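Local coordinates for hydrogenase maturation factor (Thermoanaerobacter tengcongensis, PDB 3VTI) that receives a carbamoyl group on sulfur from its partner HypF and dehydrates it with ATP to a nitrile during maturation of [NiFe]-hydrogenases, at the interface of chains A and B. Sequence-based numbering; all coordinates share one arbitrary frame. Chains: chain A/B, Hydrogenase maturation factor.

Contact 1: the interface of chains A and B. Residues chain A 77, 83, 86, 109, 111; chain B 3-4, 7.
B:Ile4 meets A:Leu86 and A:Ile77 purely through methyl groups, and no nitrogen or oxygen of one chain comes within bonding distance of the other. The patch illustrates how an apolar knob at the start of a helix can be received by a partner subunit. B:Ile4 is the first residue of helix 4-11 and buries 87 Å², more than any other residue here. Its CG1 lies anti to the carbonyl carbon (chi1 -51°), which sets the gamma-methyl CG2 anti to the backbone nitrogen and points it into chain A. There CG2 sits 3.6 Å from CD2 of A:Leu86, a residue of helix 83-100. From the neighbouring strand 66-78, CD1 of A:Ile77 comes to 3.7 Å of the same CG2, the two isoleucine side chains running antiparallel alongside each other. The delta-methyl CD1 of B:Ile4 also touches A:Leu86, at 3.9 Å from its CD2, so one leucine branch meets both tips of the isoleucine. Packing is looser around this centre. A:Thr109 turns its methyl rather than its hydroxyl toward B:Ile4, and A:Val111 offers CG2 to the CG1 stem. Outside them, B:Val7, one helical turn on, borders A:Leu86, while B:Leu3 faces A:Val83 at the beginning of its helix. That outer pair meets tip to tip, with B:Leu3 CD2 4.3 Å from A:Val83 CG2.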
loop_
_atom_site.group_PDB
_atom_site.type_symbol
_atom_site.label_atom_id
_atom_site.label_comp_id
_atom_site.label_asym_id
_atom_site.label_seq_id
_atom_site.Cartn_x
_atom_site.Cartn_y
_atom_site.Cartn_z
ATOM N N ILE A 77 -5.446 1.230 -4.781
ATOM C CA ILE A 77 -5.327 2.578 -5.341
ATOM C C ILE A 77 -5.945 3.662 -4.467
ATOM O O ILE A 77 -7.057 3.511 -3.955
ATOM C CB ILE A 77 -5.952 2.671 -6.758
ATOM C CG1 ILE A 77 -5.328 1.643 -7.706
ATOM C CG2 ILE A 77 -5.789 4.059 -7.346
ATOM C CD1 ILE A 77 -6.284 0.552 -8.104
ATOM N N VAL A 83 -5.753 8.954 -13.462
ATOM C CA VAL A 83 -6.088 7.790 -14.275
ATOM C C VAL A 83 -5.133 7.600 -15.466
ATOM O O VAL A 83 -4.952 6.481 -15.938
ATOM C CB VAL A 83 -7.582 7.835 -14.722
ATOM C CG1 VAL A 83 -7.806 8.885 -15.811
ATOM C CG2 VAL A 83 -8.075 6.453 -15.149
ATOM N N LEU A 86 -2.326 5.631 -14.301
ATOM C CA LEU A 86 -2.772 4.247 -14.197
ATOM C C LEU A 86 -2.745 3.531 -15.551
ATOM O O LEU A 86 -2.289 2.391 -15.634
ATOM C CB LEU A 86 -4.160 4.161 -13.555
ATOM C CG LEU A 86 -4.719 2.755 -13.313
ATOM C CD1 LEU A 86 -3.975 2.020 -12.196
ATOM C CD2 LEU A 86 -6.206 2.828 -13.027
ATOM N N THR A 109 -9.040 -5.128 -7.798
ATOM C CA THR A 109 -8.786 -3.704 -7.651
ATOM C C THR A 109 -9.573 -3.168 -6.455
ATOM O O THR A 109 -10.779 -3.384 -6.341
ATOM C CB THR A 109 -9.156 -2.912 -8.919
ATOM O OG1 THR A 109 -10.460 -3.301 -9.367
ATOM C CG2 THR A 109 -8.165 -3.173 -10.037
ATOM N N VAL A 111 -10.091 0.447 -4.150
ATOM C CA VAL A 111 -9.900 1.880 -4.028
ATOM C C VAL A 111 -10.079 2.259 -2.559
ATOM O O VAL A 111 -11.100 1.943 -1.954
ATOM C CB VAL A 111 -10.906 2.655 -4.912
ATOM C CG1 VAL A 111 -10.689 4.155 -4.806
ATOM C CG2 VAL A 111 -10.801 2.205 -6.366
ATOM N N LEU B 3 -14.398 2.640 -12.312
ATOM C CA LEU B 3 -13.822 3.009 -13.606
ATOM C C LEU B 3 -12.431 2.370 -13.753
ATOM O O LEU B 3 -11.859 2.322 -14.846
ATOM C CB LEU B 3 -13.734 4.541 -13.691
ATOM C CG LEU B 3 -13.672 5.278 -15.032
ATOM C CD1 LEU B 3 -14.595 6.486 -15.012
ATOM C CD2 LEU B 3 -12.250 5.693 -15.375
ATOM N N ILE B 4 -11.912 1.864 -12.635
ATOM C CA ILE B 4 -10.560 1.310 -12.545
ATOM C C ILE B 4 -10.520 -0.148 -13.012
ATOM O O ILE B 4 -9.654 -0.527 -13.803
ATOM C CB ILE B 4 -10.007 1.427 -11.090
ATOM C CG1 ILE B 4 -10.151 2.860 -10.541
ATOM C CG2 ILE B 4 -8.573 0.929 -11.001
ATOM C CD1 ILE B 4 -9.534 3.984 -11.398
ATOM N N VAL B 7 -10.322 -0.344 -16.801
ATOM C CA VAL B 7 -8.964 -0.281 -17.363
ATOM C C VAL B 7 -8.292 -1.657 -17.275
ATOM O O VAL B 7 -7.643 -2.105 -18.227
ATOM C CB VAL B 7 -8.086 0.775 -16.633
ATOM C CG1 VAL B 7 -6.759 0.980 -17.359
ATOM C CG2 VAL B 7 -8.826 2.097 -16.498
#

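Contact 2: the interface of chains A and B. Residues chain A 73-74, 76, 107-108, 123; chain B 34-36, 123.
A:Asn123 and B:Asn123, the same residue from each chain, lay their side-chain amides face against face, the planes 17° apart and the CG atoms 3.9 Å from each other. Beside this pair, the methyl of A:Ala74 packs near the amide end of B:Asn123, and B:Thr34 sets CG2 on the backbone of A:Gly107. The direct polar link is weak: B:Ser36 N donates to the carboxylate OD2 of A:Asp108 over 3.3 Å. OD2 also comes close to OD1 of B:Asp35, but two acceptors so near make that approach doubtful as modelled. Water supplies the other bridges. One molecule lies 3.0 Å from A:Asp108 OD2 and 2.8 Å from the hydroxyl OG of B:Ser36; a second joins B:Thr34 OG1 to A:Asn123 OD1, 2.9 Å from each. Within chain B these groups are positioned by one another: B:Asn123 ND2 donates to B:Thr34 OG1 at 3.0 Å and to B:Ser36 OG at 3.2 Å, both partners lying nearly in its amide plane, which fixes the rotation of the amide. B:Thr34 presents OG1 for this by holding it anti to the backbone nitrogen (chi1 -172°). A leucine in place of B:Asn123 would probably leave both hydroxyls without their common donor and freer to turn away from the bridging waters. The site thus joins strands of two copies near their two-fold axis through stacked amides and water, supporting what is probably a functional dimer.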
loop_
_atom_site.group_PDB
_atom_site.type_symbol
_atom_site.label_atom_id
_atom_site.label_comp_id
_atom_site.label_asym_id
_atom_site.label_seq_id
_atom_site.Cartn_x
_atom_site.Cartn_y
_atom_site.Cartn_z
ATOM N N ALA A 73 -2.883 -10.140 -10.561
ATOM C CA ALA A 73 -2.525 -8.743 -10.344
ATOM C C ALA A 73 -3.520 -8.062 -9.414
ATOM O O ALA A 73 -4.697 -7.937 -9.736
ATOM C CB ALA A 73 -2.415 -7.993 -11.668
ATOM N N ALA A 74 -3.031 -7.643 -8.252
ATOM C CA ALA A 74 -3.852 -6.933 -7.296
ATOM C C ALA A 74 -3.382 -5.484 -7.161
ATOM O O ALA A 74 -2.192 -5.223 -6.975
ATOM C CB ALA A 74 -3.843 -7.637 -5.962
ATOM N N ILE A 76 -4.034 -1.741 -5.254
ATOM C CA ILE A 76 -4.612 -0.984 -4.158
ATOM C C ILE A 76 -4.374 0.499 -4.457
ATOM O O ILE A 76 -3.229 0.954 -4.413
ATOM C CB ILE A 76 -4.010 -1.413 -2.790
ATOM C CG1 ILE A 76 -4.267 -2.913 -2.550
ATOM C CG2 ILE A 76 -4.574 -0.559 -1.667
ATOM C CD1 ILE A 76 -3.478 -3.544 -1.419
ATOM N N GLY A 107 -7.347 -11.254 -10.834
ATOM C CA GLY A 107 -6.910 -10.057 -10.150
ATOM C C GLY A 107 -7.916 -9.454 -9.199
ATOM O O GLY A 107 -8.923 -10.081 -8.838
ATOM N N ASP A 108 -7.618 -8.225 -8.796
ATOM C CA ASP A 108 -8.460 -7.466 -7.899
ATOM C C ASP A 108 -8.062 -6.008 -7.992
ATOM O O ASP A 108 -6.903 -5.696 -8.258
ATOM C CB ASP A 108 -8.306 -7.965 -6.461
ATOM C CG ASP A 108 -9.344 -7.371 -5.524
ATOM O OD1 ASP A 108 -10.553 -7.366 -5.876
ATOM O OD2 ASP A 108 -8.947 -6.899 -4.434
ATOM N N ASN A 123 0.297 -5.862 -5.930
ATOM C CA ASN A 123 0.766 -7.202 -5.640
ATOM C C ASN A 123 0.565 -8.118 -6.834
ATOM O O ASN A 123 -0.481 -8.082 -7.482
ATOM C CB ASN A 123 0.070 -7.787 -4.410
ATOM C CG ASN A 123 0.548 -9.197 -4.096
ATOM O OD1 ASN A 123 0.167 -10.158 -4.765
ATOM N ND2 ASN A 123 1.416 -9.322 -3.097
ATOM N N THR B 34 -6.784 -14.230 -6.465
ATOM C CA THR B 34 -6.133 -13.319 -5.519
ATOM C C THR B 34 -7.145 -12.297 -5.020
ATOM O O THR B 34 -8.170 -12.053 -5.671
ATOM C CB THR B 34 -4.932 -12.563 -6.139
ATOM O OG1 THR B 34 -4.234 -11.835 -5.117
ATOM C CG2 THR B 34 -5.397 -11.595 -7.222
ATOM N N ASP B 35 -6.845 -11.696 -3.876
ATOM C CA ASP B 35 -7.727 -10.720 -3.288
ATOM C C ASP B 35 -6.977 -9.921 -2.233
ATOM O O ASP B 35 -6.130 -10.466 -1.525
ATOM C CB ASP B 35 -8.957 -11.409 -2.688
ATOM C CG ASP B 35 -10.136 -10.470 -2.527
ATOM O OD1 ASP B 35 -10.029 -9.290 -2.940
ATOM O OD2 ASP B 35 -11.174 -10.917 -1.990
ATOM N N SER B 36 -7.293 -8.626 -2.154
ATOM C CA SER B 36 -6.692 -7.720 -1.179
ATOM C C SER B 36 -7.709 -7.349 -0.126
ATOM O O SER B 36 -8.899 -7.256 -0.415
ATOM C CB SER B 36 -6.200 -6.448 -1.853
ATOM O OG SER B 36 -5.136 -6.726 -2.727
ATOM N N ASN B 123 -2.772 -9.010 1.198
ATOM C CA ASN B 123 -3.210 -9.724 0.013
ATOM C C ASN B 123 -2.989 -11.202 0.185
ATOM O O ASN B 123 -1.951 -11.626 0.686
ATOM C CB ASN B 123 -2.483 -9.245 -1.247
ATOM C CG ASN B 123 -2.840 -10.082 -2.479
ATOM O OD1 ASN B 123 -2.395 -11.226 -2.615
ATOM N ND2 ASN B 123 -3.659 -9.522 -3.365
HETATM O O HOH W 1 -6.335 -5.545 -5.012
HETATM O O HOH W 2 -1.976 -10.927 -6.618
#

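The C-alpha centres of contact 1 and contact 2 are about 12 Å apart, and both draw on strands 66-78 and 103-112 of chain A. Along each strand the residues run directly from one contact into the other, so the same pair of strands takes part in both. Contact 1 adds helix 83-100 and receives the N-terminal end of chain B; contact 2 adds strand 120-130 and faces strand 30-37. An apolar patch and a polar, water-bridged one thus share a framework. Two-fold symmetry repeats the contacts with the chains exchanged, except that the Asn123 pair is its own twin; together they probably contribute to pairing the HypE copies.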